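Local coordinates for oxidoreductase, NAD-binding/iron-sulfur cluster-binding protein (Nitratireductor pacificus pht-3B, PDB 6ZXU) that carries out reductive dehalogenation in the catabolism of organohalides, with a bound cobalamin and two [4Fe-4S] clusters as cofactors, at residues P299-V304 against G564-K569; I485-I490 against D503-P508; L495-R500 against I531-Q536; K559-G564 against A709-A714. All coordinates share one frame; numbering follows the deposited sequence.

How the interactions relate
Interactions 1, 2 and 3 lie close together beside the cobalamin, their centres about 9 to 12 Å apart, and interaction 4 adjoins interaction 1 on the outer side, with centres about 8 Å apart. Interactions 1 and 4 share Gly564 and the hairpin of strands 560-562 and 565-567. The salt bridge Lys569 NZ to Asp503 OD1, 2.8 Å, ties interaction 1 to interaction 2. Thr300 OG1 reaches Glu497 OE1 at 2.7 Å, a probable hydrogen bond joining interactions 1 and 3, while Gln536 OE1 and Lys559 NZ, 2.8 Å apart, link interactions 3 and 4. Strands 497-498 and 505-506 pair between interactions 2 and 3, and interaction 3 also borders an iron-sulfur cluster.

Interaction 1 (P299-V304 against G564-K569); sequences PTTLVV and GYEIWK
Glu566 reaches across to Leu302 and Thr301, touching them with CB, CD and OE1. CB lies 3.7 Å from Leu302 N. CG stands anti to the backbone N (chi1 174°), and the extended chain carries CD past Thr301 CB; the two side chains cross obliquely. At the tip, OE1 turns its anti lone pair to Leu302 N and accepts a nearly straight hydrogen bond of 2.8 Å. The same oxygen has a salt bridge to Arg717, and OE2 has one to Lys559, so the buried carboxylate is matched by two positive charges. An alanine at Glu566 would probably leave Leu302 N without this acceptor and both cations without their shared counter-charge.

The touching parts run antiparallel, their directions 171° apart. Glu566 N donates to Leu302 O at 3.0 Å and Val304 N to Gly564 O at 2.9 Å, which makes Val303 and Tyr565 a non-hydrogen-bonded antiparallel pair between two bonds. Val304 CB presses to 3.3 Å on Gly564 O. A water extends the link: it accepts from Thr301 OG1 at 2.6 Å and donates to Glu566 O and Leu302 O. Tyr565 leads away from the contact, its OH hydrogen-bonded to the cobalamin.

The loop 299-304 thus borders one edge of strand 565-567, whose other edge pairs with strand 560-562, while helix 713-721 packs on Leu302 and Val304.

Interaction 2 (I485-I490 against D503-P508); sequences IHNPAI and DTLLNP
The one hydrogen bond across the contact runs from side chain to backbone: Asn487 ND2 donates to Asp503 O at 2.9 Å. CG is anti to the carbonyl carbon (chi1 -59°), beside the backbone N, and ND2 comes nearer the 503-508 segment than the rest of the side chain. Asp503 O lies in the amide plane, but the bond is bent, 149° at the hydrogen, and seen from the acceptor the nitrogen stands above the carbonyl plane, 71° out of it. An alanine in place of Asn487 would probably leave Asp503 O without this donor and open a gap beside the Leu505 methyl that the amide now covers.

The apolar contacts centre on Leu505. Its CD1 lies against the flank of the asparagine, 3.6 Å from Asn487 ND2 and 3.8 Å from Asn487 CB, while CD2 approaches Asn487 O at 4.0 Å. One helical turn on, Ile490 CG2 meets Leu505 CB, also at 4.0 Å, so that Asn487 and Ile490 share the leucine. The bond from Ile490 N to His486 O belongs to the first turn of the helix.

Polar groups on both segments also hold the cofactor: His486 N, Leu505 N and Asp503 OD2 each make a hydrogen bond to the cobalamin. The contact is therefore part of the cobalamin-binding pocket, where helix 486-492 and a loop leading into strand 505-506 are tied together while both touch the ligand.

Interaction 3 (L495-R500 against I531-Q536); sequences LGEVSR and IDFGLQ. With SF4 (iron/sulfur cluster), chain D.
The Glu497 carboxylate is gripped by backbone N-H groups of Phe533 and Leu535, leading into helix 535-540, and by the Gln536 side chain. OE2 accepts from Phe533 N at 2.8 Å and from Leu535 N at 3.2 Å, the two N-H groups arriving from opposite faces of the carboxylate plane. OE1 takes a nearly straight bond from Gln536 NE2, 3.0 Å long. That amide nitrogen also donates to Val498 O at 2.9 Å, in the carbonyl plane and on a lone pair; the bend of Gln536 at chi2 (-48°) brings CD round toward strand 497-498, and NE2 donates to both oxygens.

Carbon atoms of Phe533, Leu535 and Ile531 pack around these bonds. Glu497 OE2 lies over one face of the Phe533 ring, near its rim, 3.3 Å from Phe533 CD1, with carboxylate and ring planes nearly perpendicular. Leu535 CD2 rests on Val498 O and on Ser499 CB, and Ile531 CD1 touches Gly496 N.

Further out, Asp532 OD1 accepts from Gly534 N in an Asx turn, which shapes the loop just before helix 535-540. A water donates to both Glu497 OE1 and Asp532 OD1, lying between two acidic groups whose oxygens are close. Thr300 OG1 bonds Glu497 OE1, and Lys559 bonds Gln536 OE1.

Beyond Ser499, Arg500 CB is 3.6 Å from sulfur S3 of the iron-sulfur cluster, and that sulfur also sits at the edge of the guanidinium.

So many donors, at the start of a helix, probably keep Glu497 ionised, and the neighbouring arginine is likely to temper the negative charge of the cluster.

Interaction 4 (K559-G564 against A709-A714); sequences KVMFNG and AAETPA
Met561 N donates to Glu711 O at 3.0 Å, where the two backbones meet at a steep 109°. This is the one hydrogen bond between the loop before helix 713-721 and strand 560-562. The Met561 side chain then folds over the same carbonyl: CB and CG each lie 3.4 Å from Glu711 O, and the bend at chi2 (-48°) carries SD to 3.9 Å from Pro713 CA.

The strand belongs to a beta hairpin, 560-562 with 565-567, whose two-residue turn, Asn563-Gly564, has the positive phi values of type I'. On the partner side Thr712 is the N-cap of helix 713-721, its OG1 bonded to Ala715 N, and Pro713 fills the first helical position.

Pro713 lies over the start of the strand, its CD 3.3 Å from Lys559 O and its CG 4.2 Å from Lys559 CB. The lysine tip leaves the contact for Gln536 and Glu566. At the other end Ala710 CB meets Val560 CB at 3.9 Å and Met561 O at 3.8 Å. Glu711 passes beside Met561 CG with OE2, while OE1 is held by a salt bridge to Arg719 of helix 713-721.

Interaction 1 (P299-V304 against G564-K569)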
loop_
_atom_site.group_PDB
_atom_site.type_symbol
_atom_site.label_atom_id
_atom_site.label_comp_id
_atom_site.label_asym_id
_atom_site.label_seq_id
_atom_site.Cartn_x
_atom_site.Cartn_y
_atom_site.Cartn_z
ATOM N N PRO A 299 4.799 -21.208 13.184
ATOM C CA PRO A 299 3.500 -20.593 12.963
ATOM C C PRO A 299 2.352 -21.343 13.625
ATOM O O PRO A 299 2.508 -22.490 14.006
ATOM C CB PRO A 299 3.340 -20.656 11.500
ATOM C CG PRO A 299 4.691 -20.904 10.962
ATOM C CD PRO A 299 5.397 -21.724 11.948
ATOM N N THR A 300 1.208 -20.674 13.744
ATOM C CA THR A 300 0.020 -21.247 14.389
ATOM C C THR A 300 -0.660 -22.306 13.495
ATOM O O THR A 300 -1.630 -22.905 13.884
ATOM C CB THR A 300 -0.999 -20.166 14.755
ATOM O OG1 THR A 300 -1.394 -19.458 13.541
ATOM C CG2 THR A 300 -0.390 -19.152 15.757
ATOM N N THR A 301 -0.183 -22.458 12.278
ATOM C CA THR A 301 -0.730 -23.412 11.362
ATOM C C THR A 301 0.416 -24.304 10.915
ATOM O O THR A 301 1.574 -23.835 10.859
ATOM C CB THR A 301 -1.382 -22.709 10.119
ATOM O OG1 THR A 301 -0.522 -21.661 9.580
ATOM C CG2 THR A 301 -2.688 -22.109 10.486
ATOM N N LEU A 302 0.110 -25.533 10.553
ATOM C CA LEU A 302 1.159 -26.494 10.194
ATOM C C LEU A 302 1.926 -26.167 8.917
ATOM O O LEU A 302 1.341 -25.852 7.902
ATOM C CB LEU A 302 0.532 -27.862 10.054
ATOM C CG LEU A 302 1.421 -29.078 9.899
ATOM C CD1 LEU A 302 2.385 -29.239 11.065
ATOM C CD2 LEU A 302 0.476 -30.271 9.784
ATOM N N VAL A 303 3.248 -26.142 8.996
ATOM C CA VAL A 303 4.137 -25.970 7.833
ATOM C C VAL A 303 5.089 -27.198 7.828
ATOM O O VAL A 303 5.838 -27.449 8.800
ATOM C CB VAL A 303 4.948 -24.664 7.932
ATOM C CG1 VAL A 303 5.910 -24.496 6.758
ATOM C CG2 VAL A 303 4.000 -23.479 8.022
ATOM N N VAL A 304 5.014 -27.975 6.774
ATOM C CA VAL A 304 5.884 -29.190 6.639
ATOM C C VAL A 304 6.848 -28.902 5.497
ATOM O O VAL A 304 6.570 -29.216 4.346
ATOM C CB VAL A 304 5.014 -30.425 6.347
ATOM C CG1 VAL A 304 5.900 -31.695 6.367
ATOM C CG2 VAL A 304 3.869 -30.535 7.363
ATOM N N GLY A 564 1.928 -29.237 1.300
ATOM C CA GLY A 564 2.734 -29.271 2.494
ATOM C C GLY A 564 2.425 -28.359 3.637
ATOM O O GLY A 564 3.153 -28.319 4.602
ATOM N N TYR A 565 1.381 -27.524 3.537
ATOM C CA TYR A 565 1.013 -26.628 4.621
ATOM C C TYR A 565 -0.491 -26.552 4.793
ATOM O O TYR A 565 -1.233 -26.750 3.900
ATOM C CB TYR A 565 1.637 -25.217 4.460
ATOM C CG TYR A 565 1.380 -24.598 3.093
ATOM C CD1 TYR A 565 2.243 -24.801 2.037
ATOM C CD2 TYR A 565 0.308 -23.844 2.894
ATOM C CE1 TYR A 565 1.987 -24.299 0.791
ATOM C CE2 TYR A 565 0.043 -23.290 1.686
ATOM C CZ TYR A 565 0.882 -23.493 0.638
ATOM O OH TYR A 565 0.612 -22.945 -0.575
ATOM N N GLU A 566 -0.891 -26.170 5.993
ATOM C CA GLU A 566 -2.267 -26.040 6.406
ATOM C C GLU A 566 -2.760 -24.608 6.019
ATOM O O GLU A 566 -2.113 -23.588 6.328
ATOM C CB GLU A 566 -2.344 -26.197 7.930
ATOM C CG GLU A 566 -3.704 -25.958 8.561
ATOM C CD GLU A 566 -3.696 -26.073 10.107
ATOM O OE1 GLU A 566 -2.596 -26.103 10.772
ATOM O OE2 GLU A 566 -4.829 -26.052 10.657
ATOM N N ILE A 567 -3.932 -24.543 5.415
ATOM C CA ILE A 567 -4.449 -23.299 4.893
ATOM C C ILE A 567 -5.958 -23.436 4.673
ATOM O O ILE A 567 -6.476 -24.531 4.535
ATOM C CB ILE A 567 -3.689 -22.978 3.574
ATOM C CG1 ILE A 567 -3.813 -21.480 3.278
ATOM C CG2 ILE A 567 -4.109 -23.884 2.439
ATOM C CD1 ILE A 567 -2.776 -20.932 2.375
ATOM N N TRP A 568 -6.659 -22.300 4.653
ATOM C CA TRP A 568 -8.013 -22.230 4.098
ATOM C C TRP A 568 -7.853 -21.931 2.595
ATOM O O TRP A 568 -7.496 -20.816 2.237
ATOM C CB TRP A 568 -8.832 -21.089 4.723
ATOM C CG TRP A 568 -9.531 -21.424 6.050
ATOM C CD1 TRP A 568 -10.628 -22.210 6.202
ATOM C CD2 TRP A 568 -9.179 -20.971 7.342
ATOM N NE1 TRP A 568 -10.965 -22.304 7.508
ATOM C CE2 TRP A 568 -10.079 -21.552 8.247
ATOM C CE3 TRP A 568 -8.145 -20.196 7.837
ATOM C CZ2 TRP A 568 -10.043 -21.304 9.626
ATOM C CZ3 TRP A 568 -8.113 -19.931 9.176
ATOM C CH2 TRP A 568 -9.028 -20.525 10.078
ATOM N N LYS A 569 -8.044 -22.887 1.730
ATOM C CA LYS A 569 -7.750 -22.653 0.317
ATOM C C LYS A 569 -8.971 -22.096 -0.369
ATOM O O LYS A 569 -10.041 -22.719 -0.411
ATOM C CB LYS A 569 -7.229 -23.935 -0.408
ATOM C CG LYS A 569 -6.562 -23.585 -1.747
ATOM C CD LYS A 569 -5.197 -22.965 -1.452
ATOM C CE LYS A 569 -4.750 -22.074 -2.520
ATOM N NZ LYS A 569 -3.492 -21.410 -2.110
HETATM O O HOH W 1 -3.791 -24.561 13.211
HETATM O O HOH W 2 0.324 -22.906 7.411
#

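Interaction 2 (I485-I490 against D503-P508)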
loop_
_atom_site.group_PDB
_atom_site.type_symbol
_atom_site.label_atom_id
_atom_site.label_comp_id
_atom_site.label_asym_id
_atom_site.label_seq_id
_atom_site.Cartn_x
_atom_site.Cartn_y
_atom_site.Cartn_z
ATOM N N ILE A 485 7.436 -15.937 -3.453
ATOM C CA ILE A 485 6.051 -15.858 -3.017
ATOM C C ILE A 485 6.003 -15.129 -1.691
ATOM O O ILE A 485 6.649 -15.546 -0.709
ATOM C CB ILE A 485 5.458 -17.227 -2.917
ATOM C CG1 ILE A 485 5.723 -17.952 -4.234
ATOM C CG2 ILE A 485 3.983 -17.141 -2.564
ATOM C CD1 ILE A 485 5.648 -19.459 -4.094
ATOM N N HIS A 486 5.242 -14.048 -1.604
ATOM C CA HIS A 486 5.296 -13.213 -0.430
ATOM C C HIS A 486 4.668 -13.857 0.776
ATOM O O HIS A 486 5.159 -13.679 1.873
ATOM C CB HIS A 486 4.616 -11.872 -0.646
ATOM C CG HIS A 486 5.310 -10.997 -1.647
ATOM N ND1 HIS A 486 5.214 -9.632 -1.616
ATOM C CD2 HIS A 486 6.102 -11.289 -2.686
ATOM C CE1 HIS A 486 5.911 -9.113 -2.616
ATOM N NE2 HIS A 486 6.417 -10.099 -3.310
ATOM N N ASN A 487 3.598 -14.591 0.591
ATOM C CA ASN A 487 2.860 -15.095 1.748
ATOM C C ASN A 487 3.681 -15.760 2.824
ATOM O O ASN A 487 3.526 -15.421 4.004
ATOM C CB ASN A 487 1.744 -16.023 1.290
ATOM C CG ASN A 487 0.789 -15.293 0.364
ATOM O OD1 ASN A 487 1.210 -14.756 -0.658
ATOM N ND2 ASN A 487 -0.450 -15.325 0.684
ATOM N N PRO A 488 4.501 -16.777 2.475
ATOM C CA PRO A 488 5.210 -17.475 3.568
ATOM C C PRO A 488 6.226 -16.586 4.270
ATOM O O PRO A 488 6.448 -16.741 5.455
ATOM C CB PRO A 488 5.889 -18.604 2.825
ATOM C CG PRO A 488 5.933 -18.264 1.444
ATOM C CD PRO A 488 4.731 -17.417 1.177
ATOM N N ALA A 489 6.774 -15.596 3.550
ATOM C CA ALA A 489 7.605 -14.587 4.186
ATOM C C ALA A 489 6.843 -13.684 5.133
ATOM O O ALA A 489 7.317 -13.401 6.232
ATOM C CB ALA A 489 8.330 -13.799 3.133
ATOM N N ILE A 490 5.644 -13.270 4.780
ATOM C CA ILE A 490 4.777 -12.510 5.703
ATOM C C ILE A 490 4.531 -13.354 6.974
ATOM O O ILE A 490 4.610 -12.840 8.085
ATOM C CB ILE A 490 3.437 -12.108 5.069
ATOM C CG1 ILE A 490 3.684 -11.192 3.869
ATOM C CG2 ILE A 490 2.550 -11.408 6.060
ATOM C CD1 ILE A 490 2.455 -11.133 2.969
ATOM N N ASP A 503 -5.536 -16.638 0.472
ATOM C CA ASP A 503 -4.252 -16.233 -0.070
ATOM C C ASP A 503 -3.859 -14.869 0.431
ATOM O O ASP A 503 -2.996 -14.208 -0.165
ATOM C CB ASP A 503 -4.275 -16.251 -1.668
ATOM C CG ASP A 503 -4.092 -17.757 -2.277
ATOM O OD1 ASP A 503 -4.264 -18.797 -1.506
ATOM O OD2 ASP A 503 -3.678 -17.876 -3.506
ATOM N N THR A 504 -4.441 -14.454 1.565
ATOM C CA THR A 504 -4.144 -13.192 2.229
ATOM C C THR A 504 -3.914 -13.514 3.717
ATOM O O THR A 504 -4.672 -14.274 4.327
ATOM C CB THR A 504 -5.349 -12.199 2.111
ATOM O OG1 THR A 504 -5.634 -11.897 0.791
ATOM C CG2 THR A 504 -5.077 -10.892 2.792
ATOM N N LEU A 505 -2.849 -12.953 4.286
ATOM C CA LEU A 505 -2.570 -13.036 5.704
ATOM C C LEU A 505 -3.067 -11.793 6.436
ATOM O O LEU A 505 -3.099 -10.699 5.883
ATOM C CB LEU A 505 -1.073 -13.193 5.995
ATOM C CG LEU A 505 -0.645 -14.689 5.733
ATOM C CD1 LEU A 505 -0.356 -14.798 4.246
ATOM C CD2 LEU A 505 0.495 -15.081 6.545
ATOM N N LEU A 506 -3.473 -11.968 7.682
ATOM C CA LEU A 506 -4.150 -10.967 8.426
ATOM C C LEU A 506 -3.285 -10.499 9.617
ATOM O O LEU A 506 -2.766 -11.272 10.388
ATOM C CB LEU A 506 -5.509 -11.517 8.877
ATOM C CG LEU A 506 -6.576 -10.606 9.459
ATOM C CD1 LEU A 506 -7.901 -11.207 9.225
ATOM C CD2 LEU A 506 -6.383 -10.308 10.951
ATOM N N ASN A 507 -3.140 -9.186 9.729
ATOM C CA ASN A 507 -2.335 -8.497 10.729
ATOM C C ASN A 507 -3.244 -8.032 11.866
ATOM O O ASN A 507 -4.383 -7.641 11.639
ATOM C CB ASN A 507 -1.634 -7.266 10.066
ATOM C CG ASN A 507 -0.898 -6.410 11.031
ATOM O OD1 ASN A 507 -1.429 -5.533 11.663
ATOM N ND2 ASN A 507 0.392 -6.704 11.190
ATOM N N PRO A 508 -2.782 -8.092 13.136
ATOM C CA PRO A 508 -3.701 -7.782 14.216
ATOM C C PRO A 508 -4.097 -6.295 14.328
ATOM O O PRO A 508 -5.063 -5.962 15.025
ATOM C CB PRO A 508 -2.962 -8.289 15.447
ATOM C CG PRO A 508 -1.544 -8.325 15.044
ATOM C CD PRO A 508 -1.522 -8.662 13.594
#

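Interaction 3 (L495-R500 against I531-Q536)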
loop_
_atom_site.group_PDB
_atom_site.type_symbol
_atom_site.label_atom_id
_atom_site.label_comp_id
_atom_site.label_asym_id
_atom_site.label_seq_id
_atom_site.Cartn_x
_atom_site.Cartn_y
_atom_site.Cartn_z
ATOM N N LEU A 495 4.308 -11.031 10.598
ATOM C CA LEU A 495 3.444 -9.847 10.258
ATOM C C LEU A 495 1.996 -10.199 10.080
ATOM O O LEU A 495 1.175 -9.302 10.084
ATOM C CB LEU A 495 3.986 -9.111 9.042
ATOM C CG LEU A 495 5.369 -8.499 9.181
ATOM C CD1 LEU A 495 5.802 -7.942 7.881
ATOM C CD2 LEU A 495 5.472 -7.506 10.271
ATOM N N GLY A 496 1.653 -11.498 10.067
ATOM C CA GLY A 496 0.284 -11.924 9.965
ATOM C C GLY A 496 0.127 -13.375 10.294
ATOM O O GLY A 496 1.064 -14.090 10.387
ATOM N N GLU A 497 -1.119 -13.774 10.515
ATOM C CA GLU A 497 -1.522 -15.188 10.600
ATOM C C GLU A 497 -2.372 -15.555 9.378
ATOM O O GLU A 497 -3.010 -14.714 8.731
ATOM C CB GLU A 497 -2.399 -15.446 11.838
ATOM C CG GLU A 497 -1.696 -15.681 13.155
ATOM C CD GLU A 497 -2.647 -16.243 14.223
ATOM O OE1 GLU A 497 -3.126 -17.399 14.075
ATOM O OE2 GLU A 497 -2.919 -15.600 15.246
ATOM N N VAL A 498 -2.303 -16.816 9.022
ATOM C CA VAL A 498 -3.225 -17.455 8.076
ATOM C C VAL A 498 -4.676 -17.136 8.436
ATOM O O VAL A 498 -5.119 -17.353 9.576
ATOM C CB VAL A 498 -2.994 -18.984 8.082
ATOM C CG1 VAL A 498 -4.112 -19.759 7.413
ATOM C CG2 VAL A 498 -1.665 -19.270 7.351
ATOM N N SER A 499 -5.449 -16.658 7.433
ATOM C CA SER A 499 -6.827 -16.266 7.609
ATOM C C SER A 499 -7.742 -17.065 6.652
ATOM O O SER A 499 -7.298 -17.669 5.691
ATOM C CB SER A 499 -7.040 -14.783 7.405
ATOM O OG SER A 499 -7.089 -14.472 6.026
ATOM N N ARG A 500 -9.040 -16.989 6.936
ATOM C CA ARG A 500 -10.014 -17.664 6.056
ATOM C C ARG A 500 -9.985 -17.113 4.644
ATOM O O ARG A 500 -10.182 -17.832 3.675
ATOM C CB ARG A 500 -11.400 -17.597 6.688
ATOM C CG ARG A 500 -12.511 -18.200 5.791
ATOM C CD ARG A 500 -13.913 -18.184 6.436
ATOM N NE ARG A 500 -13.940 -18.934 7.647
ATOM C CZ ARG A 500 -13.965 -20.252 7.768
ATOM N NH1 ARG A 500 -14.087 -21.014 6.667
ATOM N NH2 ARG A 500 -13.981 -20.775 8.955
ATOM N N ILE A 531 3.787 -14.950 14.757
ATOM C CA ILE A 531 2.930 -14.353 15.807
ATOM C C ILE A 531 1.693 -15.235 16.018
ATOM O O ILE A 531 1.314 -16.021 15.150
ATOM C CB ILE A 531 2.495 -12.900 15.505
ATOM C CG1 ILE A 531 1.799 -12.863 14.191
ATOM C CG2 ILE A 531 3.701 -11.962 15.625
ATOM C CD1 ILE A 531 1.231 -11.504 13.824
ATOM N N ASP A 532 1.136 -15.150 17.225
ATOM C CA ASP A 532 -0.096 -15.854 17.587
ATOM C C ASP A 532 -1.036 -14.871 18.292
ATOM O O ASP A 532 -0.781 -14.507 19.436
ATOM C CB ASP A 532 0.189 -17.024 18.459
ATOM C CG ASP A 532 -1.116 -17.768 18.897
ATOM O OD1 ASP A 532 -2.271 -17.512 18.433
ATOM O OD2 ASP A 532 -1.022 -18.658 19.738
ATOM N N PHE A 533 -2.086 -14.408 17.599
ATOM C CA PHE A 533 -2.997 -13.526 18.197
ATOM C C PHE A 533 -4.435 -14.102 18.230
ATOM O O PHE A 533 -5.431 -13.354 18.340
ATOM C CB PHE A 533 -2.972 -12.131 17.600
ATOM C CG PHE A 533 -3.338 -12.055 16.125
ATOM C CD1 PHE A 533 -2.386 -12.304 15.147
ATOM C CD2 PHE A 533 -4.557 -11.567 15.723
ATOM C CE1 PHE A 533 -2.664 -12.188 13.801
ATOM C CE2 PHE A 533 -4.858 -11.454 14.360
ATOM C CZ PHE A 533 -3.928 -11.765 13.387
ATOM N N GLY A 534 -4.524 -15.401 18.211
ATOM C CA GLY A 534 -5.798 -16.039 18.358
ATOM C C GLY A 534 -6.613 -16.143 17.059
ATOM O O GLY A 534 -7.751 -16.494 17.120
ATOM N N LEU A 535 -6.031 -15.848 15.893
ATOM C CA LEU A 535 -6.827 -15.747 14.656
ATOM C C LEU A 535 -7.406 -17.071 14.251
ATOM O O LEU A 535 -8.484 -17.096 13.673
ATOM C CB LEU A 535 -6.061 -15.112 13.512
ATOM C CG LEU A 535 -6.887 -14.763 12.290
ATOM C CD1 LEU A 535 -7.880 -13.617 12.590
ATOM C CD2 LEU A 535 -6.005 -14.397 11.151
ATOM N N GLN A 536 -6.727 -18.171 14.491
ATOM C CA GLN A 536 -7.288 -19.500 14.042
ATOM C C GLN A 536 -8.622 -19.731 14.676
ATOM O O GLN A 536 -9.624 -19.978 13.999
ATOM C CB GLN A 536 -6.333 -20.670 14.303
ATOM C CG GLN A 536 -4.970 -20.528 13.679
ATOM C CD GLN A 536 -5.054 -20.121 12.246
ATOM O OE1 GLN A 536 -5.577 -20.871 11.397
ATOM N NE2 GLN A 536 -4.547 -18.903 11.919
HETATM FE FE1 SF4 D . -12.817 -13.938 7.036
HETATM FE FE2 SF4 D . -13.942 -13.341 9.534
HETATM FE FE3 SF4 D . -11.859 -11.874 8.632
HETATM FE FE4 SF4 D . -11.380 -14.463 9.346
HETATM S S1 SF4 D . -12.123 -12.735 10.629
HETATM S S2 SF4 D . -10.680 -13.463 7.529
HETATM S S3 SF4 D . -13.337 -15.321 8.649
HETATM S S4 SF4 D . -13.918 -12.113 7.756
HETATM O O HOH W 3 3.279 -15.122 11.868
HETATM O O HOH W 4 -3.903 -18.410 16.519
#

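Interaction 4 (K559-G564 against A709-A714)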
loop_
_atom_site.group_PDB
_atom_site.type_symbol
_atom_site.label_atom_id
_atom_site.label_comp_id
_atom_site.label_asym_id
_atom_site.label_seq_id
_atom_site.Cartn_x
_atom_site.Cartn_y
_atom_site.Cartn_z
ATOM N N LYS A 559 -9.928 -25.827 7.411
ATOM C CA LYS A 559 -8.625 -25.787 6.799
ATOM C C LYS A 559 -8.287 -27.173 6.217
ATOM O O LYS A 559 -8.750 -28.200 6.698
ATOM C CB LYS A 559 -7.568 -25.358 7.783
ATOM C CG LYS A 559 -7.601 -23.871 8.099
ATOM C CD LYS A 559 -6.639 -23.494 9.220
ATOM C CE LYS A 559 -7.302 -23.751 10.555
ATOM N NZ LYS A 559 -6.342 -23.502 11.649
ATOM N N VAL A 560 -7.482 -27.186 5.169
ATOM C CA VAL A 560 -6.994 -28.366 4.498
ATOM C C VAL A 560 -5.459 -28.280 4.382
ATOM O O VAL A 560 -4.843 -27.213 4.571
ATOM C CB VAL A 560 -7.593 -28.552 3.077
ATOM C CG1 VAL A 560 -9.093 -28.769 3.150
ATOM C CG2 VAL A 560 -7.315 -27.374 2.146
ATOM N N MET A 561 -4.857 -29.421 4.076
ATOM C CA MET A 561 -3.446 -29.427 3.690
ATOM C C MET A 561 -3.376 -29.143 2.195
ATOM O O MET A 561 -4.176 -29.664 1.416
ATOM C CB MET A 561 -2.818 -30.837 4.009
ATOM C CG MET A 561 -2.723 -31.187 5.483
ATOM S SD MET A 561 -2.014 -29.913 6.530
ATOM C CE MET A 561 -0.325 -29.899 5.955
ATOM N N PHE A 562 -2.387 -28.369 1.823
ATOM C CA PHE A 562 -2.173 -27.949 0.445
ATOM C C PHE A 562 -0.667 -27.783 0.301
ATOM O O PHE A 562 -0.098 -26.961 0.970
ATOM C CB PHE A 562 -2.914 -26.576 0.208
ATOM C CG PHE A 562 -2.710 -25.965 -1.148
ATOM C CD1 PHE A 562 -1.663 -25.069 -1.408
ATOM C CD2 PHE A 562 -3.547 -26.294 -2.190
ATOM C CE1 PHE A 562 -1.459 -24.593 -2.655
ATOM C CE2 PHE A 562 -3.328 -25.814 -3.457
ATOM C CZ PHE A 562 -2.290 -24.928 -3.678
ATOM N N ASN A 563 -0.043 -28.582 -0.580
ATOM C CA ASN A 563 1.366 -28.475 -0.935
ATOM C C ASN A 563 2.200 -28.359 0.304
ATOM O O ASN A 563 3.116 -27.532 0.385
ATOM C CB ASN A 563 1.635 -27.299 -1.866
ATOM C CG ASN A 563 3.074 -27.289 -2.433
ATOM O OD1 ASN A 563 3.727 -28.321 -2.529
ATOM N ND2 ASN A 563 3.521 -26.161 -2.822
ATOM N N GLY A 564 1.928 -29.237 1.300
ATOM C CA GLY A 564 2.734 -29.271 2.494
ATOM C C GLY A 564 2.425 -28.359 3.637
ATOM O O GLY A 564 3.153 -28.319 4.602
ATOM N N ALA A 709 -10.096 -34.660 -1.941
ATOM C CA ALA A 709 -9.126 -35.645 -1.482
ATOM C C ALA A 709 -8.077 -35.052 -0.530
ATOM O O ALA A 709 -7.255 -35.774 -0.032
ATOM C CB ALA A 709 -8.391 -36.244 -2.688
ATOM N N ALA A 710 -8.092 -33.758 -0.292
ATOM C CA ALA A 710 -7.077 -33.115 0.557
ATOM C C ALA A 710 -7.042 -33.719 1.968
ATOM O O ALA A 710 -8.066 -33.963 2.573
ATOM C CB ALA A 710 -7.291 -31.609 0.623
ATOM N N GLU A 711 -5.826 -33.990 2.455
ATOM C CA GLU A 711 -5.636 -34.500 3.807
ATOM C C GLU A 711 -6.083 -33.423 4.817
ATOM O O GLU A 711 -5.862 -32.220 4.616
ATOM C CB GLU A 711 -4.167 -34.848 3.996
ATOM C CG GLU A 711 -3.779 -35.473 5.337
ATOM C CD GLU A 711 -2.229 -35.778 5.469
ATOM O OE1 GLU A 711 -1.887 -36.849 6.032
ATOM O OE2 GLU A 711 -1.360 -34.965 5.020
ATOM N N THR A 712 -6.718 -33.837 5.903
ATOM C CA THR A 712 -7.041 -32.872 6.976
ATOM C C THR A 712 -5.805 -32.563 7.810
ATOM O O THR A 712 -4.878 -33.372 7.903
ATOM C CB THR A 712 -8.143 -33.352 7.924
ATOM O OG1 THR A 712 -7.612 -34.380 8.726
ATOM C CG2 THR A 712 -9.322 -33.883 7.150
ATOM N N PRO A 713 -5.737 -31.381 8.397
ATOM C CA PRO A 713 -4.596 -31.055 9.224
ATOM C C PRO A 713 -4.485 -32.006 10.398
ATOM O O PRO A 713 -3.379 -32.301 10.798
ATOM C CB PRO A 713 -4.828 -29.584 9.640
ATOM C CG PRO A 713 -5.681 -29.016 8.551
ATOM C CD PRO A 713 -6.554 -30.177 8.099
ATOM N N ALA A 714 -5.581 -32.516 10.897
ATOM C CA ALA A 714 -5.522 -33.505 11.997
ATOM C C ALA A 714 -4.839 -34.803 11.559
ATOM O O ALA A 714 -3.949 -35.338 12.227
ATOM C CB ALA A 714 -6.931 -33.740 12.491
#